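PDB 2HJP: phosphonopyruvate hydrolase from Variovorax sp., which hydrolyses the carbon–phosphorus bond of 3-phosphonopyruvate, releasing pyruvate and phosphate with the help of a divalent metal ion. Local coordinates for residues W40-E45 with I233-I239. Residues are numbered along the deposited sequence.
Sequences WGSGFE and IYGNHAI. With PPR (phosphonopyruvate), chain G.
This is part of the substrate pocket at the C-terminal mouth of a TIM barrel, where the second and eighth strands, both next to strand 17-21, run out into helices. Across W40-E45 and I233-I239, the nearest CA atoms are W40 and I233 (6.9 Å), S42 and G235 (6.8 Å), E45 and N236 (5.9 Å). W40, chi1 t, sets an indole face against I233 CG2, 3.4 Å from the five-membered ring's centroid, a CH-pi contact. After an inverse gamma turn centred on G41, S42 N-caps the next helix: E45 N to S42 OG, 2.9 Å. E45 leaves sideways; chi1 m and chi2 near -133° bring its carboxylate to the first turn of helix 237-256, where I239 N donates to OE2 (2.7 Å); OE1 is hydrogen-bonded to H23 ND1. F44 CD2 lies 3.6 Å from N236 CB. Phosphonopyruvate O1 accepts from W40 NE1 (2.9 Å) and S42 OG (2.7 Å), and O2' from F44 N (2.8 Å); H186, R188 and R155 also hydrogen-bond the ligand. Within these segments the substrate carboxylate's donors are thus neutral, while E45's carboxylate ties the two helix starts together.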
ATOM      1  N   TRP A  40     -20.807   7.547   0.231  1.00 15.16           N
ATOM      2  CA  TRP A  40     -20.191   8.209   1.382  1.00 14.14           C
ATOM      3  C   TRP A  40     -19.006   7.289   1.775  1.00 15.98           C
ATOM      4  O   TRP A  40     -19.212   6.135   2.235  1.00 15.83           O
ATOM      5  CB  TRP A  40     -21.226   8.325   2.524  1.00 14.24           C
ATOM      6  CG  TRP A  40     -20.700   8.649   3.885  1.00 13.93           C
ATOM      7  CD1 TRP A  40     -20.995   7.995   5.045  1.00 14.71           C
ATOM      8  CD2 TRP A  40     -19.848   9.750   4.262  1.00 16.21           C
ATOM      9  NE1 TRP A  40     -20.384   8.613   6.122  1.00 13.23           N
ATOM     10  CE2 TRP A  40     -19.673   9.682   5.668  1.00 15.22           C
ATOM     11  CE3 TRP A  40     -19.221  10.784   3.545  1.00 16.69           C
ATOM     12  CZ2 TRP A  40     -18.897  10.616   6.377  1.00 15.15           C
ATOM     13  CZ3 TRP A  40     -18.450  11.716   4.231  1.00 16.01           C
ATOM     14  CH2 TRP A  40     -18.287  11.628   5.643  1.00 18.28           C
ATOM     15  N   GLY A  41     -17.786   7.794   1.587  1.00 14.10           N
ATOM     16  CA  GLY A  41     -16.586   7.015   1.906  1.00 16.11           C
ATOM     17  C   GLY A  41     -16.262   7.190   3.375  1.00 13.78           C
ATOM     18  O   GLY A  41     -15.283   7.762   3.779  1.00 14.31           O
ATOM     19  N   SER A  42     -17.159   6.651   4.167  1.00 13.41           N
ATOM     20  CA  SER A  42     -17.167   6.682   5.612  1.00 13.38           C
ATOM     21  C   SER A  42     -15.900   6.196   6.364  1.00 14.90           C
ATOM     22  O   SER A  42     -15.480   5.081   6.167  1.00 14.83           O
ATOM     23  CB  SER A  42     -18.351   5.798   6.078  1.00 10.59           C
ATOM     24  OG  SER A  42     -18.339   5.744   7.505  1.00 13.21           O
ATOM     25  N   GLY A  43     -15.320   7.027   7.226  1.00 15.27           N
ATOM     26  CA  GLY A  43     -14.176   6.562   8.028  1.00 16.41           C
ATOM     27  C   GLY A  43     -14.653   5.570   9.114  1.00 16.82           C
ATOM     28  O   GLY A  43     -13.947   4.662   9.501  1.00 17.47           O
ATOM     29  N   PHE A  44     -15.891   5.724   9.589  1.00 17.68           N
ATOM     30  CA  PHE A  44     -16.417   4.850  10.613  1.00 15.39           C
ATOM     31  C   PHE A  44     -16.574   3.441   9.996  1.00 16.18           C
ATOM     32  O   PHE A  44     -16.153   2.401  10.586  1.00 16.88           O
ATOM     33  CB  PHE A  44     -17.810   5.369  11.079  1.00 15.14           C
ATOM     34  CG  PHE A  44     -18.471   4.444  12.085  1.00 16.41           C
ATOM     35  CD1 PHE A  44     -18.098   4.489  13.420  1.00 17.42           C
ATOM     36  CD2 PHE A  44     -19.383   3.482  11.666  1.00 15.42           C
ATOM     37  CE1 PHE A  44     -18.645   3.553  14.347  1.00 17.15           C
ATOM     38  CE2 PHE A  44     -19.920   2.575  12.555  1.00 17.28           C
ATOM     39  CZ  PHE A  44     -19.534   2.620  13.924  1.00 16.50           C
ATOM     40  N   GLU A  45     -17.194   3.400   8.820  1.00 14.91           N
ATOM     41  CA  GLU A  45     -17.366   2.104   8.140  1.00 14.57           C
ATOM     42  C   GLU A  45     -16.050   1.429   7.785  1.00 15.00           C
ATOM     43  O   GLU A  45     -15.905   0.235   8.016  1.00 12.89           O
ATOM     44  CB  GLU A  45     -18.169   2.224   6.869  1.00 15.23           C
ATOM     45  CG  GLU A  45     -19.681   2.409   7.152  1.00 17.98           C
ATOM     46  CD  GLU A  45     -20.539   1.495   6.303  1.00 17.03           C
ATOM     47  OE1 GLU A  45     -19.960   0.864   5.374  1.00 16.20           O
ATOM     48  OE2 GLU A  45     -21.763   1.420   6.550  1.00 14.52           O
ATOM     49  N   ILE A 233     -26.851  12.079   4.311  1.00 16.73           N
ATOM     50  CA  ILE A 233     -25.888  10.949   4.227  1.00 15.69           C
ATOM     51  C   ILE A 233     -26.332   9.810   5.176  1.00 16.87           C
ATOM     52  O   ILE A 233     -26.630  10.079   6.351  1.00 16.54           O
ATOM     53  CB  ILE A 233     -24.459  11.413   4.687  1.00 15.96           C
ATOM     54  CG1 ILE A 233     -23.835  12.318   3.584  1.00 21.00           C
ATOM     55  CG2 ILE A 233     -23.509  10.176   4.977  1.00 14.09           C
ATOM     56  CD1 ILE A 233     -23.013  11.657   2.487  1.00 32.49           C
ATOM     57  N   TYR A 234     -26.375   8.573   4.657  1.00 15.21           N
ATOM     58  CA  TYR A 234     -26.668   7.380   5.487  1.00 14.86           C
ATOM     59  C   TYR A 234     -25.289   6.941   5.924  1.00 15.32           C
ATOM     60  O   TYR A 234     -24.495   6.348   5.170  1.00 16.66           O
ATOM     61  CB  TYR A 234     -27.455   6.414   4.650  1.00 15.04           C
ATOM     62  CG  TYR A 234     -28.825   7.037   4.379  1.00 15.11           C
ATOM     63  CD1 TYR A 234     -29.692   7.304   5.423  1.00 18.14           C
ATOM     64  CD2 TYR A 234     -29.213   7.386   3.083  1.00 16.96           C
ATOM     65  CE1 TYR A 234     -30.949   7.913   5.188  1.00 19.04           C
ATOM     66  CE2 TYR A 234     -30.469   7.997   2.813  1.00 18.29           C
ATOM     67  CZ  TYR A 234     -31.320   8.252   3.895  1.00 20.17           C
ATOM     68  OH  TYR A 234     -32.519   8.860   3.663  1.00 20.37           O
ATOM     69  N   GLY A 235     -25.008   7.263   7.164  1.00 13.63           N
ATOM     70  CA  GLY A 235     -23.657   7.104   7.657  1.00 15.85           C
ATOM     71  C   GLY A 235     -22.997   5.786   7.849  1.00 17.40           C
ATOM     72  O   GLY A 235     -21.772   5.695   7.606  1.00 16.86           O
ATOM     73  N   ASN A 236     -23.767   4.757   8.252  1.00 16.48           N
ATOM     74  CA  ASN A 236     -23.113   3.464   8.538  1.00 16.60           C
ATOM     75  C   ASN A 236     -24.026   2.237   8.415  1.00 17.56           C
ATOM     76  O   ASN A 236     -23.777   1.206   9.029  1.00 17.79           O
ATOM     77  CB  ASN A 236     -22.521   3.530   9.993  1.00 15.38           C
ATOM     78  CG  ASN A 236     -23.592   3.898  11.080  1.00 15.48           C
ATOM     79  OD1 ASN A 236     -24.775   3.688  10.876  1.00 19.46           O
ATOM     80  ND2 ASN A 236     -23.136   4.460  12.236  1.00 17.49           N
ATOM     81  N   HIS A 237     -25.029   2.328   7.557  1.00 16.85           N
ATOM     82  CA  HIS A 237     -26.014   1.296   7.417  1.00 16.65           C
ATOM     83  C   HIS A 237     -25.512   0.085   6.609  1.00 16.34           C
ATOM     84  O   HIS A 237     -26.022  -1.046   6.786  1.00 17.11           O
ATOM     85  CB  HIS A 237     -27.282   1.903   6.809  1.00 15.86           C
ATOM     86  CG  HIS A 237     -27.821   3.054   7.603  1.00 19.05           C
ATOM     87  ND1 HIS A 237     -27.292   4.330   7.506  1.00 19.73           N
ATOM     88  CD2 HIS A 237     -28.680   3.074   8.658  1.00 16.07           C
ATOM     89  CE1 HIS A 237     -27.793   5.082   8.487  1.00 20.40           C
ATOM     90  NE2 HIS A 237     -28.640   4.341   9.196  1.00 19.70           N
ATOM     91  N   ALA A 238     -24.509   0.288   5.774  1.00 14.73           N
ATOM     92  CA  ALA A 238     -23.991  -0.880   5.028  1.00 16.03           C
ATOM     93  C   ALA A 238     -23.190  -1.776   6.001  1.00 16.23           C
ATOM     94  O   ALA A 238     -23.389  -3.006   6.043  1.00 16.45           O
ATOM     95  CB  ALA A 238     -23.053  -0.440   3.914  1.00 14.90           C
ATOM     96  N   ILE A 239     -22.320  -1.186   6.812  1.00 15.92           N
ATOM     97  CA  ILE A 239     -21.526  -2.109   7.665  1.00 19.08           C
ATOM     98  C   ILE A 239     -22.472  -2.810   8.701  1.00 18.48           C
ATOM     99  O   ILE A 239     -22.289  -3.988   9.092  1.00 18.07           O
ATOM    100  CB  ILE A 239     -20.310  -1.345   8.383  1.00 17.02           C
ATOM    101  CG1 ILE A 239     -19.338  -2.359   8.990  1.00 15.22           C
ATOM    102  CG2 ILE A 239     -20.814  -0.402   9.433  1.00 13.70           C
ATOM    103  CD1 ILE A 239     -18.500  -3.126   7.973  1.00 16.14           C
TER
HETATM  104  C1  PPR G 291     -18.477   8.521   9.326  1.00 20.18           C
HETATM  105  O1  PPR G 291     -19.408   7.839   8.730  1.00 17.46           O
HETATM  106  O2' PPR G 291     -17.331   8.175   9.427  1.00 17.68           O
HETATM  107  C2  PPR G 291     -18.941   9.831   9.888  1.00 21.75           C
HETATM  108  C3  PPR G 291     -20.166  10.144  10.402  1.00 23.63           C
HETATM  109  O2  PPR G 291     -17.991  10.767   9.869  1.00 18.90           O
HETATM  110  P   PPR G 291     -20.190   9.630  12.187  1.00 26.69           P
HETATM  111  O1P PPR G 291     -19.103  10.521  12.850  1.00 25.43           O
HETATM  112  O2P PPR G 291     -19.859   8.113  12.203  1.00 26.79           O
HETATM  113  O3P PPR G 291     -21.516   9.998  12.660  1.00 26.75           O